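Local coordinates for flavodoxin, WrbA-like protein (Agrobacterium tumefaciens, PDB 3D7N), which probably binds FMN and passes electrons from NAD(P)H to quinone acceptors, as expected of a WrbA-like member of the flavodoxin family, at residues S81-W84 and K88-D91; H21-A26 and I150-Q155; V12-Y17 and S70-K75; K92-F97 and L116-H121. All coordinates share one frame; numbering follows the deposited sequence.

Contact 1 of 4, residues S81-W84 and K88-D91; sequences SKPW and KWQD
Pro83 lays its ring over one face of the Trp89 indole, and this overlap is the tightly packed part of the contact. Pro83 CB stands 3.9 Å from the centroid of the five-membered ring of Trp89, 23° off the ring normal, which qualifies as a CH-pi contact displaced toward the rim. The next carbon extends the cover across the indole, Pro83 CG approaching Trp89 CZ2 to 3.7 Å. The two side chains lie alongside each other and point the same way. Trp89 holds CG beside its own backbone N (chi1 -59°), which brings the indole alongside the proline, while NE1 is fixed by a hydrogen bond to Asp53 OD1 on helix 46-54 and the ring of His121 stacks on the same face that Pro83 touches. In the flavodoxin-like fold of this chain, these residues tie the short helix 81-85 to the loop that leads into strand 93-100. The backbone supplies the polar link: Lys88 N donates to Pro83 O over 2.9 Å, at an N-H...O angle of 151°. A water bridges the same carbonyl to the next amide, donating a hydrogen bond to Pro83 O at 3.3 Å and accepting one from Trp89 N at 2.9 Å. Lys88 forms the loose side. Its CB lies 4.1 Å from Pro83 CB, but beyond CG the chain bends at each torsion and carries the ammonium group away from the helix on the exposed side.

Contact 2 of 4, residues H21-A26 and I150-Q155; sequences HRMAEA and IAPMAQ
Met23, present as selenomethionine, reaches from helix 19-31 to touch Pro152 and Ala154 in the 150-155 segment. Its CB leaves the helix toward that segment, although its first contact is with the ring of Phe97 on the intervening strand 93-100. Chi1 is -126°, away from any staggered position, and a nearly extended chi2 of -165° carries SE on away from the helix. CG spans the gap without meeting the 150-155 segment. SE is the first atom to arrive, lying 4.0 Å from Ala154 CB. The chain bends at chi3, which turns the terminal methyl onto the proline: Met23 CE lies 3.5 Å from Pro152 CB, closer than ordinary van der Waals contact, and 3.7 Å from Pro152 O. The same methyl is 4.0 Å from Ala154 CB, so it sits against both the proline ring and the alanine methyl, with Met153 turned the other way. The Met23 and Pro152 side chains cross obliquely, and the nearest CA atoms, those of Met23 and Ala154, remain 8.5 Å apart. A single long side chain therefore spans most of the distance between the first helix of the flavodoxin-like fold and a strand that pairs with 93-100, while Tyr176 of helix 167-186 also packs on Pro152. The side-chain contacts are carbon and selenium against carbon, with backbone Pro152 O beside the methyl but forming no hydrogen bond with it, and the union probably rests on dispersion and the exclusion of water.

Contact 3 of 4, residues V12-Y17 and S70-K75; sequences VYHSGY and SWQFKK
His14, where strand 9-13 leads into a loop, meets Ser70 and Gln72 at the N-terminal end of helix 71-79 in a buried contact that combines a CH-pi contact over the imidazole face with a weak hydrogen bond. Gln72 CB sits over the centre of the imidazole, 3.5 Å from the centroid of the His14 ring and 10° off its normal. A bend at chi2 then folds the Gln72 amide over the same ring at 22° to its plane, with Gln72 CD 3.4 Å from His14 NE2. The amide is sandwiched: CD lies over the rim of the Trp71 indole on its other side, and Gln72 NE2 donates to Ala40 O. His14 ND1 gives a weak hydrogen bond to Ser70 OG, 2.9 Å long and strongly bent at 120°. Ser70 is the N-cap residue of the helix, and its OG accepts from Phe73 N at 3.2 Å and is also hydrogen-bonded to Thr62 OG1. The cap thus positions OG, which probably helps to orient the imidazole. The loop from strand 9-13 to helix 19-31 corresponds to the one that holds the FMN phosphate in flavodoxins; residues 14-17 probably belong to it, with the start of helix 71-79 packed beside it.

Contact 4 of 4, residues K92-F97 and L116-H121; sequences KVFGGF and LLAGQH
Phe94 on strand 93-100 packs against Ala118 and His121, one turn apart at the end of helix 104-120. Its CG lies beside the backbone N and anti to the carbonyl carbon (chi1 -73°), and with chi2 at -98° the ring turns a face to the helix. Ala118 CA then stands over the ring centre, 4.2 Å from the centroid of Phe94 and 11° off the normal, in a CH-pi contact. The methyl wedges in nearer the root of the side chain: Ala118 CB is 3.5 Å from both Phe94 CB and Phe94 CG. At the far end of the ring, Phe94 CZ reaches His121 CB at 4.1 Å. His121 likewise keeps CG beside its backbone N, yet its side chain crosses that of Phe94 at about a right angle, and the atom that touches is CB. The imidazole is placed by other neighbours, with Leu117 CD1 at its edge in plane and NE2 hydrogen-bonded to Ser80 OG. Strand 93-100, helix 104-120 and strand 124-126 form a beta-alpha-beta crossover, and Phe94 joins its first strand to its helix; Phe60 and Trp125, on the two flanking strands, also pack against it. Between the strand and the helix the chemistry is purely apolar; the alanine methyl is consistent with the close approach, 6.2 Å between the CA atoms of Phe94 and Ala118, and the contact probably rests on dispersion and exclusion of water.

How the contacts relate
From the N terminus, strand 9-13 runs into contact 3, whose loop closes at 70-75 and brings the start of helix 71-79 to the end of that strand. Contact 2 opens inside this loop, at 21-26, and closes only at 150-155, so the two cross. Contact 1 follows contact 3 in series and makes a short local closure, and contact 4 then closes the strand-helix half of a crossover; both are nested within contact 2. Contacts 1 and 4 touch through Trp84, Trp89 and His121, contacts 3 and 4 through Phe73 and Leu117, and contacts 2 and 4 meet at Phe97. Contacts 2, 3 and 4 all reach the central sheet.

Contact 1 of 4, residues S81-W84 and K88-D91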
loop_
_atom_site.group_PDB
_atom_site.type_symbol
_atom_site.label_atom_id
_atom_site.label_comp_id
_atom_site.label_asym_id
_atom_site.label_seq_id
_atom_site.Cartn_x
_atom_site.Cartn_y
_atom_site.Cartn_z
ATOM N N SER A 81 -20.715 -4.797 -1.953
ATOM C CA SER A 81 -21.089 -3.798 -2.947
ATOM C C SER A 81 -22.556 -3.448 -2.812
ATOM O O SER A 81 -22.938 -2.329 -3.062
ATOM C CB SER A 81 -20.809 -4.273 -4.375
ATOM O OG SER A 81 -21.521 -5.454 -4.705
ATOM N N LYS A 82 -23.382 -4.416 -2.411
ATOM C CA LYS A 82 -24.829 -4.205 -2.235
ATOM C C LYS A 82 -25.100 -3.171 -1.125
ATOM O O LYS A 82 -25.652 -2.122 -1.407
ATOM C CB LYS A 82 -25.535 -5.542 -2.002
ATOM C CG LYS A 82 -26.911 -5.419 -1.386
ATOM C CD LYS A 82 -27.814 -6.612 -1.668
ATOM C CE LYS A 82 -28.819 -6.785 -0.536
ATOM N NZ LYS A 82 -30.130 -7.264 -1.020
ATOM N N PRO A 83 -24.681 -3.427 0.129
ATOM C CA PRO A 83 -24.837 -2.338 1.111
ATOM C C PRO A 83 -24.125 -1.028 0.752
ATOM O O PRO A 83 -24.535 0.037 1.170
ATOM C CB PRO A 83 -24.288 -2.935 2.423
ATOM C CG PRO A 83 -23.556 -4.176 2.052
ATOM C CD PRO A 83 -24.139 -4.650 0.741
ATOM N N TRP A 84 -23.074 -1.114 -0.034
ATOM C CA TRP A 84 -22.311 0.064 -0.475
ATOM C C TRP A 84 -23.092 0.975 -1.432
ATOM O O TRP A 84 -23.012 2.188 -1.338
ATOM C CB TRP A 84 -21.023 -0.419 -1.132
ATOM C CG TRP A 84 -20.182 0.640 -1.743
ATOM C CD1 TRP A 84 -19.448 1.570 -1.100
ATOM C CD2 TRP A 84 -19.975 0.852 -3.137
ATOM N NE1 TRP A 84 -18.792 2.359 -2.006
ATOM C CE2 TRP A 84 -19.110 1.942 -3.267
ATOM C CE3 TRP A 84 -20.455 0.227 -4.301
ATOM C CZ2 TRP A 84 -18.689 2.415 -4.502
ATOM C CZ3 TRP A 84 -20.051 0.700 -5.517
ATOM C CH2 TRP A 84 -19.179 1.795 -5.615
ATOM N N LYS A 88 -25.552 1.917 3.116
ATOM C CA LYS A 88 -26.050 1.387 4.379
ATOM C C LYS A 88 -25.058 1.476 5.546
ATOM O O LYS A 88 -25.480 1.590 6.701
ATOM C CB LYS A 88 -26.518 -0.061 4.209
ATOM C CG LYS A 88 -27.797 -0.192 3.347
ATOM C CD LYS A 88 -28.868 -1.140 3.934
ATOM C CE LYS A 88 -30.056 -0.435 4.643
ATOM N NZ LYS A 88 -31.237 -0.247 3.738
ATOM N N TRP A 89 -23.752 1.455 5.260
ATOM C CA TRP A 89 -22.761 1.442 6.308
ATOM C C TRP A 89 -22.075 2.786 6.495
ATOM O O TRP A 89 -21.065 2.857 7.202
ATOM C CB TRP A 89 -21.706 0.335 6.065
ATOM C CG TRP A 89 -22.261 -1.073 5.981
ATOM C CD1 TRP A 89 -23.534 -1.462 6.214
ATOM C CD2 TRP A 89 -21.532 -2.274 5.677
ATOM N NE1 TRP A 89 -23.668 -2.797 6.040
ATOM C CE2 TRP A 89 -22.461 -3.336 5.705
ATOM C CE3 TRP A 89 -20.194 -2.553 5.384
ATOM C CZ2 TRP A 89 -22.093 -4.668 5.462
ATOM C CZ3 TRP A 89 -19.814 -3.866 5.133
ATOM C CH2 TRP A 89 -20.763 -4.913 5.170
ATOM N N GLN A 90 -22.579 3.837 5.857
ATOM C CA GLN A 90 -21.996 5.180 5.996
ATOM C C GLN A 90 -21.966 5.586 7.481
ATOM O O GLN A 90 -22.913 5.349 8.243
ATOM C CB GLN A 90 -22.786 6.224 5.151
ATOM C CG GLN A 90 -22.006 7.551 4.746
ATOM C CD GLN A 90 -21.227 7.452 3.381
ATOM O OE1 GLN A 90 -20.823 8.484 2.779
ATOM N NE2 GLN A 90 -21.040 6.213 2.884
ATOM N N ASP A 91 -20.848 6.156 7.892
ATOM C CA ASP A 91 -20.658 6.675 9.245
ATOM C C ASP A 91 -20.586 5.662 10.378
ATOM O O ASP A 91 -20.490 6.051 11.541
ATOM C CB ASP A 91 -21.681 7.763 9.555
ATOM C CG ASP A 91 -21.595 8.896 8.594
ATOM O OD1 ASP A 91 -20.517 9.057 8.017
ATOM O OD2 ASP A 91 -22.593 9.601 8.379
HETATM O O HOH W 1 -22.041 1.347 2.862
#

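Contact 2 of 4, residues H21-A26 and I150-Q155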
loop_
_atom_site.group_PDB
_atom_site.type_symbol
_atom_site.label_atom_id
_atom_site.label_comp_id
_atom_site.label_asym_id
_atom_site.label_seq_id
_atom_site.Cartn_x
_atom_site.Cartn_y
_atom_site.Cartn_z
ATOM N N HIS A 21 -10.126 -17.341 13.799
ATOM C CA HIS A 21 -11.323 -17.597 14.646
ATOM C C HIS A 21 -11.063 -17.287 16.119
ATOM O O HIS A 21 -11.898 -16.690 16.793
ATOM C CB HIS A 21 -11.813 -19.047 14.516
ATOM C CG HIS A 21 -12.969 -19.384 15.414
ATOM N ND1 HIS A 21 -14.208 -18.789 15.293
ATOM C CD2 HIS A 21 -13.077 -20.259 16.444
ATOM C CE1 HIS A 21 -15.032 -19.291 16.196
ATOM N NE2 HIS A 21 -14.368 -20.179 16.914
ATOM N N ARG A 22 -9.903 -17.688 16.619
ATOM C CA ARG A 22 -9.540 -17.416 18.011
ATOM C C ARG A 22 -9.346 -15.920 18.257
ATOM O O ARG A 22 -9.771 -15.368 19.266
ATOM C CB ARG A 22 -8.269 -18.204 18.385
ATOM C CG ARG A 22 -7.984 -18.289 19.851
ATOM C CD ARG A 22 -9.037 -19.108 20.591
ATOM N NE ARG A 22 -9.006 -18.852 22.036
ATOM C CZ ARG A 22 -9.510 -17.776 22.649
ATOM N NH1 ARG A 22 -10.098 -16.791 21.973
ATOM N NH2 ARG A 22 -9.402 -17.672 23.962
HETATM N N MSE A 23 -8.713 -15.258 17.306
HETATM C CA MSE A 23 -8.515 -13.805 17.388
HETATM C C MSE A 23 -9.849 -13.035 17.337
HETATM O O MSE A 23 -10.008 -12.005 17.977
HETATM C CB MSE A 23 -7.581 -13.368 16.274
HETATM C CG MSE A 23 -6.373 -12.576 16.735
HETATM SE SE MSE A 23 -5.622 -11.715 15.077
HETATM C CE MSE A 23 -5.119 -9.924 15.852
ATOM N N ALA A 24 -10.801 -13.551 16.572
ATOM C CA ALA A 24 -12.120 -12.965 16.490
ATOM C C ALA A 24 -12.856 -13.113 17.818
ATOM O O ALA A 24 -13.479 -12.157 18.273
ATOM C CB ALA A 24 -12.911 -13.595 15.360
ATOM N N GLU A 25 -12.806 -14.311 18.429
ATOM C CA GLU A 25 -13.379 -14.505 19.752
ATOM C C GLU A 25 -12.809 -13.496 20.755
ATOM O O GLU A 25 -13.534 -12.896 21.522
ATOM C CB GLU A 25 -13.186 -15.963 20.236
ATOM C CG GLU A 25 -14.054 -16.977 19.461
ATOM C CD GLU A 25 -13.629 -18.442 19.604
ATOM O OE1 GLU A 25 -12.425 -18.776 19.576
ATOM O OE2 GLU A 25 -14.524 -19.293 19.718
ATOM N N ALA A 26 -11.506 -13.295 20.713
ATOM C CA ALA A 26 -10.840 -12.314 21.565
ATOM C C ALA A 26 -11.340 -10.861 21.354
ATOM O O ALA A 26 -11.628 -10.132 22.331
ATOM C CB ALA A 26 -9.315 -12.421 21.370
ATOM N N ILE A 150 -2.010 0.181 13.172
ATOM C CA ILE A 150 -3.227 0.472 12.479
ATOM C C ILE A 150 -4.431 -0.380 13.006
ATOM O O ILE A 150 -5.557 0.078 13.036
ATOM C CB ILE A 150 -2.998 0.399 10.933
ATOM C CG1 ILE A 150 -3.830 1.452 10.249
ATOM C CG2 ILE A 150 -3.370 -0.905 10.345
ATOM C CD1 ILE A 150 -3.198 2.782 10.365
ATOM N N ALA A 151 -4.122 -1.587 13.471
ATOM C CA ALA A 151 -5.057 -2.607 13.887
ATOM C C ALA A 151 -4.184 -3.791 14.379
ATOM O O ALA A 151 -3.012 -3.825 14.102
ATOM C CB ALA A 151 -5.934 -3.032 12.713
ATOM N N PRO A 152 -4.750 -4.741 15.066
ATOM C CA PRO A 152 -3.950 -5.830 15.565
ATOM C C PRO A 152 -3.541 -6.788 14.478
ATOM O O PRO A 152 -4.304 -7.092 13.616
ATOM C CB PRO A 152 -4.874 -6.504 16.554
ATOM C CG PRO A 152 -6.113 -5.877 16.430
ATOM C CD PRO A 152 -5.956 -4.579 15.858
HETATM N N MSE A 153 -2.305 -7.230 14.528
HETATM C CA MSE A 153 -1.834 -8.308 13.700
HETATM C C MSE A 153 -1.118 -9.294 14.591
HETATM O O MSE A 153 -0.627 -8.946 15.639
HETATM C CB MSE A 153 -0.944 -7.809 12.586
HETATM C CG MSE A 153 0.155 -6.934 13.013
HETATM SE SE MSE A 153 1.357 -6.487 11.612
HETATM C CE MSE A 153 0.392 -5.076 10.839
ATOM N N ALA A 154 -1.101 -10.545 14.192
ATOM C CA ALA A 154 -0.616 -11.593 15.062
ATOM C C ALA A 154 0.037 -12.752 14.328
ATOM O O ALA A 154 -0.237 -13.026 13.185
ATOM C CB ALA A 154 -1.725 -12.094 15.900
ATOM N N GLN A 155 0.907 -13.429 15.050
ATOM C CA GLN A 155 1.639 -14.625 14.616
ATOM C C GLN A 155 0.769 -15.907 14.734
ATOM O O GLN A 155 -0.039 -16.044 15.672
ATOM C CB GLN A 155 2.899 -14.763 15.499
ATOM C CG GLN A 155 3.773 -16.026 15.254
ATOM C CD GLN A 155 4.175 -16.197 13.785
ATOM O OE1 GLN A 155 4.009 -15.261 12.955
ATOM N NE2 GLN A 155 4.700 -17.392 13.451
#

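Contact 3 of 4, residues V12-Y17 and S70-K75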
loop_
_atom_site.group_PDB
_atom_site.type_symbol
_atom_site.label_atom_id
_atom_site.label_comp_id
_atom_site.label_asym_id
_atom_site.label_seq_id
_atom_site.Cartn_x
_atom_site.Cartn_y
_atom_site.Cartn_z
ATOM N N VAL A 12 -17.188 -9.727 11.958
ATOM C CA VAL A 12 -17.455 -10.531 10.747
ATOM C C VAL A 12 -16.088 -10.981 10.234
ATOM O O VAL A 12 -15.187 -10.153 10.018
ATOM C CB VAL A 12 -18.260 -9.732 9.656
ATOM C CG1 VAL A 12 -17.474 -8.481 9.161
ATOM C CG2 VAL A 12 -18.667 -10.644 8.496
ATOM N N TYR A 13 -15.889 -12.289 10.117
ATOM C CA TYR A 13 -14.534 -12.804 9.907
ATOM C C TYR A 13 -14.520 -14.077 9.083
ATOM O O TYR A 13 -15.480 -14.862 9.077
ATOM C CB TYR A 13 -13.871 -13.115 11.279
ATOM C CG TYR A 13 -14.498 -14.316 11.968
ATOM C CD1 TYR A 13 -13.916 -15.581 11.881
ATOM C CD2 TYR A 13 -15.714 -14.202 12.641
ATOM C CE1 TYR A 13 -14.541 -16.721 12.457
ATOM C CE2 TYR A 13 -16.334 -15.339 13.247
ATOM C CZ TYR A 13 -15.732 -16.583 13.144
ATOM O OH TYR A 13 -16.331 -17.693 13.711
ATOM N N HIS A 14 -13.386 -14.308 8.447
ATOM C CA HIS A 14 -13.104 -15.609 7.849
ATOM C C HIS A 14 -11.922 -16.252 8.588
ATOM O O HIS A 14 -10.963 -15.559 8.916
ATOM C CB HIS A 14 -12.820 -15.470 6.326
ATOM C CG HIS A 14 -12.360 -16.741 5.704
ATOM N ND1 HIS A 14 -11.050 -16.952 5.336
ATOM C CD2 HIS A 14 -13.009 -17.910 5.474
ATOM C CE1 HIS A 14 -10.918 -18.186 4.870
ATOM N NE2 HIS A 14 -12.091 -18.790 4.951
ATOM N N SER A 15 -12.026 -17.550 8.895
ATOM C CA SER A 15 -10.860 -18.340 9.288
ATOM C C SER A 15 -10.618 -19.528 8.396
ATOM O O SER A 15 -11.435 -20.453 8.296
ATOM C CB SER A 15 -10.934 -18.827 10.724
ATOM O OG SER A 15 -12.262 -19.072 11.034
ATOM N N GLY A 16 -9.463 -19.476 7.744
ATOM C CA GLY A 16 -8.864 -20.662 7.174
ATOM C C GLY A 16 -7.895 -21.158 8.231
ATOM O O GLY A 16 -6.909 -20.454 8.557
ATOM N N TYR A 17 -8.206 -22.328 8.782
ATOM C CA TYR A 17 -7.380 -23.053 9.772
ATOM C C TYR A 17 -7.797 -22.773 11.230
ATOM O O TYR A 17 -7.470 -23.553 12.126
ATOM C CB TYR A 17 -5.849 -22.857 9.588
ATOM C CG TYR A 17 -5.319 -22.882 8.153
ATOM C CD1 TYR A 17 -5.596 -23.956 7.281
ATOM C CD2 TYR A 17 -4.520 -21.827 7.675
ATOM C CE1 TYR A 17 -5.099 -23.959 5.940
ATOM C CE2 TYR A 17 -4.022 -21.818 6.349
ATOM C CZ TYR A 17 -4.310 -22.880 5.486
ATOM O OH TYR A 17 -3.802 -22.843 4.195
ATOM N N SER A 70 -7.682 -13.372 2.605
ATOM C CA SER A 70 -8.134 -14.589 1.944
ATOM C C SER A 70 -9.152 -14.276 0.866
ATOM O O SER A 70 -9.922 -13.296 0.970
ATOM C CB SER A 70 -8.759 -15.512 2.957
ATOM O OG SER A 70 -9.819 -14.883 3.643
ATOM N N TRP A 71 -9.175 -15.110 -0.173
ATOM C CA TRP A 71 -10.172 -14.956 -1.194
ATOM C C TRP A 71 -11.593 -14.972 -0.636
ATOM O O TRP A 71 -12.451 -14.273 -1.140
ATOM C CB TRP A 71 -10.015 -15.978 -2.303
ATOM C CG TRP A 71 -10.427 -17.400 -2.007
ATOM C CD1 TRP A 71 -9.602 -18.436 -1.679
ATOM C CD2 TRP A 71 -11.748 -17.942 -2.083
ATOM N NE1 TRP A 71 -10.326 -19.579 -1.534
ATOM C CE2 TRP A 71 -11.650 -19.310 -1.768
ATOM C CE3 TRP A 71 -13.017 -17.400 -2.379
ATOM C CZ2 TRP A 71 -12.773 -20.163 -1.745
ATOM C CZ3 TRP A 71 -14.122 -18.235 -2.332
ATOM C CH2 TRP A 71 -13.992 -19.606 -2.039
ATOM N N GLN A 72 -11.823 -15.755 0.408
ATOM C CA GLN A 72 -13.118 -15.834 1.034
ATOM C C GLN A 72 -13.498 -14.496 1.645
ATOM O O GLN A 72 -14.606 -14.051 1.482
ATOM C CB GLN A 72 -13.137 -16.931 2.112
ATOM C CG GLN A 72 -13.126 -18.369 1.582
ATOM C CD GLN A 72 -11.720 -18.981 1.567
ATOM O OE1 GLN A 72 -10.706 -18.280 1.524
ATOM N NE2 GLN A 72 -11.668 -20.290 1.566
ATOM N N PHE A 73 -12.578 -13.843 2.358
ATOM C CA PHE A 73 -12.857 -12.468 2.819
ATOM C C PHE A 73 -13.155 -11.482 1.685
ATOM O O PHE A 73 -14.092 -10.718 1.786
ATOM C CB PHE A 73 -11.781 -11.879 3.714
ATOM C CG PHE A 73 -12.195 -10.566 4.320
ATOM C CD1 PHE A 73 -12.932 -10.530 5.464
ATOM C CD2 PHE A 73 -11.932 -9.387 3.681
ATOM C CE1 PHE A 73 -13.339 -9.361 5.980
ATOM C CE2 PHE A 73 -12.349 -8.202 4.209
ATOM C CZ PHE A 73 -13.042 -8.198 5.351
ATOM N N LYS A 74 -12.383 -11.512 0.606
ATOM C CA LYS A 74 -12.555 -10.561 -0.512
ATOM C C LYS A 74 -13.891 -10.822 -1.224
ATOM O O LYS A 74 -14.617 -9.903 -1.546
ATOM C CB LYS A 74 -11.345 -10.641 -1.452
ATOM C CG LYS A 74 -11.318 -9.638 -2.567
ATOM C CD LYS A 74 -11.386 -8.191 -2.047
ATOM C CE LYS A 74 -11.119 -7.164 -3.121
ATOM N NZ LYS A 74 -12.002 -7.342 -4.331
ATOM N N LYS A 75 -14.270 -12.084 -1.397
ATOM C CA LYS A 75 -15.619 -12.424 -1.906
ATOM C C LYS A 75 -16.745 -11.812 -1.068
ATOM O O LYS A 75 -17.783 -11.394 -1.584
ATOM C CB LYS A 75 -15.817 -13.939 -1.947
ATOM C CG LYS A 75 -17.173 -14.359 -2.552
ATOM C CD LYS A 75 -17.148 -15.802 -2.998
ATOM C CE LYS A 75 -18.360 -16.182 -3.836
ATOM N NZ LYS A 75 -19.434 -16.779 -3.025
#

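Contact 4 of 4, residues K92-F97 and L116-H121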
loop_
_atom_site.group_PDB
_atom_site.type_symbol
_atom_site.label_atom_id
_atom_site.label_comp_id
_atom_site.label_asym_id
_atom_site.label_seq_id
_atom_site.Cartn_x
_atom_site.Cartn_y
_atom_site.Cartn_z
ATOM N N LYS A 92 -20.592 4.379 10.059
ATOM C CA LYS A 92 -20.352 3.355 11.058
ATOM C C LYS A 92 -18.881 3.375 11.476
ATOM O O LYS A 92 -18.003 3.834 10.718
ATOM C CB LYS A 92 -20.769 1.966 10.511
ATOM C CG LYS A 92 -22.300 1.798 10.277
ATOM C CD LYS A 92 -22.673 0.331 10.071
ATOM C CE LYS A 92 -24.134 0.080 9.634
ATOM N NZ LYS A 92 -25.148 0.448 10.633
ATOM N N VAL A 93 -18.605 2.850 12.658
ATOM C CA VAL A 93 -17.236 2.729 13.168
ATOM C C VAL A 93 -16.702 1.366 12.724
ATOM O O VAL A 93 -17.389 0.372 12.879
ATOM C CB VAL A 93 -17.214 2.820 14.713
ATOM C CG1 VAL A 93 -15.843 2.477 15.264
ATOM C CG2 VAL A 93 -17.713 4.244 15.199
ATOM N N PHE A 94 -15.510 1.343 12.110
ATOM C CA PHE A 94 -14.860 0.133 11.629
ATOM C C PHE A 94 -13.501 -0.094 12.346
ATOM O O PHE A 94 -12.832 0.869 12.793
ATOM C CB PHE A 94 -14.607 0.238 10.112
ATOM C CG PHE A 94 -15.835 0.109 9.259
ATOM C CD1 PHE A 94 -16.165 -1.118 8.657
ATOM C CD2 PHE A 94 -16.655 1.188 9.037
ATOM C CE1 PHE A 94 -17.336 -1.239 7.871
ATOM C CE2 PHE A 94 -17.809 1.076 8.241
ATOM C CZ PHE A 94 -18.157 -0.130 7.686
ATOM N N GLY A 95 -13.143 -1.374 12.479
ATOM C CA GLY A 95 -11.803 -1.813 12.805
ATOM C C GLY A 95 -11.486 -3.132 12.067
ATOM O O GLY A 95 -12.307 -3.650 11.310
ATOM N N GLY A 96 -10.286 -3.678 12.268
ATOM C CA GLY A 96 -9.911 -4.909 11.597
ATOM C C GLY A 96 -8.873 -5.680 12.366
ATOM O O GLY A 96 -8.286 -5.171 13.327
ATOM N N PHE A 97 -8.657 -6.914 11.935
ATOM C CA PHE A 97 -7.538 -7.674 12.399
ATOM C C PHE A 97 -7.134 -8.758 11.431
ATOM O O PHE A 97 -7.898 -9.180 10.592
ATOM C CB PHE A 97 -7.848 -8.290 13.777
ATOM C CG PHE A 97 -9.103 -9.105 13.815
ATOM C CD1 PHE A 97 -9.049 -10.480 13.702
ATOM C CD2 PHE A 97 -10.339 -8.492 13.973
ATOM C CE1 PHE A 97 -10.222 -11.220 13.715
ATOM C CE2 PHE A 97 -11.485 -9.225 13.967
ATOM C CZ PHE A 97 -11.420 -10.593 13.844
ATOM N N LEU A 116 -9.277 0.561 3.480
ATOM C CA LEU A 116 -9.892 0.937 2.206
ATOM C C LEU A 116 -11.363 0.507 2.112
ATOM O O LEU A 116 -12.177 1.263 1.643
ATOM C CB LEU A 116 -9.140 0.328 1.036
ATOM C CG LEU A 116 -7.740 0.845 0.743
ATOM C CD1 LEU A 116 -7.188 0.184 -0.556
ATOM C CD2 LEU A 116 -7.724 2.369 0.599
ATOM N N LEU A 117 -11.675 -0.687 2.585
ATOM C CA LEU A 117 -12.998 -1.248 2.543
ATOM C C LEU A 117 -13.917 -0.414 3.417
ATOM O O LEU A 117 -14.970 -0.006 2.963
ATOM C CB LEU A 117 -12.962 -2.697 3.018
ATOM C CG LEU A 117 -14.290 -3.428 3.012
ATOM C CD1 LEU A 117 -15.011 -3.266 1.613
ATOM C CD2 LEU A 117 -13.996 -4.885 3.484
ATOM N N ALA A 118 -13.457 -0.093 4.624
ATOM C CA ALA A 118 -14.129 0.862 5.539
ATOM C C ALA A 118 -14.304 2.235 4.938
ATOM O O ALA A 118 -15.342 2.816 5.083
ATOM C CB ALA A 118 -13.360 0.980 6.898
ATOM N N GLY A 119 -13.291 2.759 4.264
ATOM C CA GLY A 119 -13.362 4.079 3.629
ATOM C C GLY A 119 -14.367 4.099 2.485
ATOM O O GLY A 119 -15.178 5.013 2.325
ATOM N N GLN A 120 -14.317 3.068 1.686
ATOM C CA GLN A 120 -15.223 2.887 0.550
ATOM C C GLN A 120 -16.677 2.996 1.046
ATOM O O GLN A 120 -17.552 3.544 0.357
ATOM C CB GLN A 120 -14.970 1.475 0.027
ATOM C CG GLN A 120 -15.470 1.185 -1.302
ATOM C CD GLN A 120 -14.381 1.066 -2.332
ATOM O OE1 GLN A 120 -13.242 0.838 -1.978
ATOM N NE2 GLN A 120 -14.734 1.268 -3.637
ATOM N N HIS A 121 -16.916 2.480 2.260
ATOM C CA HIS A 121 -18.221 2.515 2.909
ATOM C C HIS A 121 -18.489 3.791 3.687
ATOM O O HIS A 121 -19.524 3.930 4.312
ATOM C CB HIS A 121 -18.345 1.304 3.845
ATOM C CG HIS A 121 -18.649 0.028 3.129
ATOM N ND1 HIS A 121 -19.923 -0.299 2.721
ATOM C CD2 HIS A 121 -17.856 -0.990 2.729
ATOM C CE1 HIS A 121 -19.903 -1.466 2.106
ATOM N NE2 HIS A 121 -18.661 -1.905 2.092
#